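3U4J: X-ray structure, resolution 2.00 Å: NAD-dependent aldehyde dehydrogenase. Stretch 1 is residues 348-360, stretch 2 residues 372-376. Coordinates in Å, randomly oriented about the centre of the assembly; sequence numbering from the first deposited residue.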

# COMPACT_ATOMS: atom_id res chain seq x y z
N SER A 348 21.28 -25.05 29.40
CA SER A 348 21.27 -26.38 29.98
C SER A 348 22.66 -27.01 29.95
O SER A 348 23.56 -26.50 29.26
CB SER A 348 20.27 -27.30 29.28
OG SER A 348 20.75 -27.68 28.00
N GLU A 349 22.85 -28.08 30.72
CA GLU A 349 24.13 -28.78 30.69
C GLU A 349 24.33 -29.41 29.30
O GLU A 349 25.43 -29.36 28.76
CB GLU A 349 24.21 -29.83 31.83
CG GLU A 349 25.43 -30.78 31.76
CD GLU A 349 26.75 -30.13 32.18
OE1 GLU A 349 26.78 -29.39 33.18
OE2 GLU A 349 27.79 -30.38 31.50
N ALA A 350 23.27 -29.98 28.72
CA ALA A 350 23.37 -30.56 27.36
C ALA A 350 23.79 -29.49 26.35
O ALA A 350 24.66 -29.72 25.50
CB ALA A 350 22.05 -31.25 26.93
N HIS A 351 23.22 -28.29 26.48
CA HIS A 351 23.59 -27.22 25.54
C HIS A 351 25.04 -26.77 25.73
O HIS A 351 25.76 -26.61 24.76
CB HIS A 351 22.64 -26.03 25.62
CG HIS A 351 22.87 -25.02 24.54
ND1 HIS A 351 22.53 -25.26 23.23
CD2 HIS A 351 23.43 -23.79 24.58
CE1 HIS A 351 22.86 -24.21 22.50
NE2 HIS A 351 23.41 -23.30 23.29
N ALA A 352 25.45 -26.57 26.99
CA ALA A 352 26.84 -26.20 27.29
C ALA A 352 27.85 -27.23 26.72
O ALA A 352 28.87 -26.84 26.16
CB ALA A 352 27.05 -26.00 28.82
N GLU A 353 27.54 -28.51 26.85
CA GLU A 353 28.40 -29.58 26.31
C GLU A 353 28.49 -29.51 24.77
O GLU A 353 29.58 -29.64 24.21
CB GLU A 353 27.94 -30.97 26.77
CG GLU A 353 28.30 -31.25 28.26
CD GLU A 353 27.52 -32.43 28.90
OE1 GLU A 353 26.69 -33.09 28.22
OE2 GLU A 353 27.74 -32.71 30.11
N LYS A 354 27.36 -29.27 24.12
CA LYS A 354 27.35 -29.09 22.68
C LYS A 354 28.20 -27.89 22.25
O LYS A 354 29.03 -28.01 21.33
CB LYS A 354 25.91 -28.96 22.16
CG LYS A 354 25.79 -29.12 20.65
CD LYS A 354 24.33 -28.97 20.24
CE LYS A 354 24.07 -29.55 18.84
NZ LYS A 354 22.72 -29.14 18.34
N VAL A 355 28.03 -26.75 22.93
CA VAL A 355 28.88 -25.58 22.67
C VAL A 355 30.37 -25.93 22.83
O VAL A 355 31.19 -25.59 21.96
CB VAL A 355 28.52 -24.36 23.54
CG1 VAL A 355 29.58 -23.24 23.39
CG2 VAL A 355 27.09 -23.83 23.19
N HIS A 356 30.72 -26.62 23.92
CA HIS A 356 32.12 -27.04 24.12
C HIS A 356 32.60 -28.01 23.04
O HIS A 356 33.75 -27.93 22.59
CB HIS A 356 32.35 -27.63 25.53
CG HIS A 356 33.80 -27.77 25.86
ND1 HIS A 356 34.65 -26.69 25.93
CD2 HIS A 356 34.57 -28.86 26.11
CE1 HIS A 356 35.87 -27.10 26.22
NE2 HIS A 356 35.85 -28.42 26.32
N SER A 357 31.72 -28.92 22.62
CA SER A 357 32.02 -29.82 21.51
C SER A 357 32.42 -29.07 20.22
O SER A 357 33.32 -29.48 19.50
CB SER A 357 30.81 -30.69 21.22
OG SER A 357 31.16 -31.70 20.28
N TYR A 358 31.71 -27.99 19.90
CA TYR A 358 32.08 -27.19 18.75
C TYR A 358 33.44 -26.49 18.93
O TYR A 358 34.25 -26.42 17.98
CB TYR A 358 30.96 -26.18 18.44
CG TYR A 358 29.86 -26.77 17.58
CD1 TYR A 358 30.14 -27.23 16.29
CD2 TYR A 358 28.54 -26.88 18.06
CE1 TYR A 358 29.13 -27.77 15.49
CE2 TYR A 358 27.52 -27.40 17.25
CZ TYR A 358 27.84 -27.86 15.97
OH TYR A 358 26.87 -28.38 15.14
N VAL A 359 33.70 -25.95 20.12
CA VAL A 359 34.99 -25.32 20.40
C VAL A 359 36.10 -26.37 20.28
O VAL A 359 37.15 -26.11 19.68
CB VAL A 359 35.02 -24.63 21.80
CG1 VAL A 359 36.45 -24.30 22.21
CG2 VAL A 359 34.19 -23.34 21.76
N THR A 360 35.87 -27.58 20.80
CA THR A 360 36.92 -28.59 20.66
C THR A 360 37.12 -29.01 19.19
O THR A 360 38.25 -29.17 18.74
CB THR A 360 36.87 -29.78 21.71
OG1 THR A 360 36.45 -31.01 21.11
CG2 THR A 360 36.08 -29.46 22.91
N GLY A 372 38.96 -17.67 25.77
CA GLY A 372 37.86 -18.48 26.25
C GLY A 372 38.01 -19.96 26.01
O GLY A 372 39.07 -20.51 26.20
N GLY A 373 36.92 -20.61 25.61
CA GLY A 373 36.99 -22.01 25.21
C GLY A 373 36.89 -23.01 26.35
O GLY A 373 37.30 -24.16 26.20
N GLU A 374 36.35 -22.58 27.50
CA GLU A 374 36.01 -23.52 28.61
C GLU A 374 34.82 -23.02 29.41
O GLU A 374 34.49 -21.84 29.39
CB GLU A 374 37.16 -23.71 29.60
CG GLU A 374 38.43 -24.40 29.08
CD GLU A 374 38.29 -25.91 28.80
OE1 GLU A 374 37.36 -26.57 29.33
OE2 GLU A 374 39.14 -26.43 28.04
N ARG A 375 34.21 -23.95 30.15
CA ARG A 375 33.23 -23.64 31.19
C ARG A 375 33.86 -22.87 32.34
O ARG A 375 35.04 -23.03 32.62
CB ARG A 375 32.64 -24.94 31.73
CG ARG A 375 31.75 -25.60 30.73
CD ARG A 375 30.32 -25.03 30.81
NE ARG A 375 29.66 -25.42 32.06
CZ ARG A 375 29.17 -26.63 32.30
NH1 ARG A 375 29.24 -27.59 31.38
NH2 ARG A 375 28.61 -26.89 33.48
N ILE A 376 33.08 -22.01 32.98
CA ILE A 376 33.56 -21.22 34.11
C ILE A 376 32.57 -21.44 35.27
O ILE A 376 31.37 -21.63 35.02
CB ILE A 376 33.70 -19.70 33.74
CG1 ILE A 376 35.13 -19.37 33.34
CG2 ILE A 376 33.43 -18.81 34.91
CD1 ILE A 376 35.49 -19.76 31.99
O HOH W 1 30.60 -27.62 28.75

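Residues 349-360 form a helix that continues later in the chain. Ser348 precedes it at the N-cap position. Its OG accepts a hydrogen bond from His351 N at 3.0 Å, satisfying an amide that the first turn leaves without a backbone partner. From there the helix is regular, with i to i+4 bonds such as Ala352 N to Ser348 O at 3.0 Å and His356 N to Ala352 O at 2.9 Å.

The second stretch is loop or turn at first and leads into a weakly bonded strand at about 375-376; it runs past one side of this helix. Gly373 lies nearest Val359, with 6.2 Å between their CA atoms. Glu374 CA is 6.9 Å from His356 CA, and Arg375 CA is 7.9 Å from Ala352 CA. The chain therefore passes back toward the start of the helix and draws away from it as it goes. No direct backbone hydrogen bond joins the two stretches. The contact is modest, burying 285 Å² summed over both sides.

The closest approach of the backbones is made at a glycine. Gly373 CA packs 3.8 Å from Val359 CG1. The phi/psi of Gly373, 86/20, would press a CB against the carbonyl oxygen of the preceding residue. An ideal CB would also lie 3.6 Å from Val359 CG1. Val359 is buried and points toward the second stretch, so its branched, nonpolar side chain suits this place.

One helical turn earlier, His356 also points toward the second stretch. Its chi1 is t, and the ring meets the loop with its edge: CE1 lies 3.3 Å from Gly373 O, near the ring plane. The polarized C-H of an imidazole can face a carbonyl oxygen comfortably. His356 ND1 is hydrogen-bonded elsewhere in the structure. Glu374 starts away from the helix at its CB, but its chi1 and chi2, both m, bring the carboxylate back, so that OE1 lies 3.5 Å from His356 CE1.

Arg375 contributes the largest covered area, 80 Å². Its CB points sideways, and four chi angles between -69° and -85° coil the side chain so that the guanidinium reaches the first turns of the helix. There it forms a two-pronged salt bridge with Glu349. Arg375 NH2 donates to Glu349 OE1 at 3.1 Å, and Arg375 NH1 donates to Glu349 OE2 at 3.1 Å. Glu349 OE1 lies near the guanidinium plane, as suits a paired arrangement. The CA-to-CB bond of Glu349 points sideways to the second stretch, and the end of its side chain comes nearer to meet the arginine.

Ala352, one turn further along, is buried and points toward Arg375. Its CB lies 3.7 Å from Arg375 NH1, so the small methyl lets the guanidinium pass close to the helix. Water 1 adds a bridge here. It accepts from Arg375 NH1 at 3.0 Å and donates a weak bond to Ala352 O at 3.2 Å. The contact thus combines a charged pair near the helix start with close glycine-valine packing farther along.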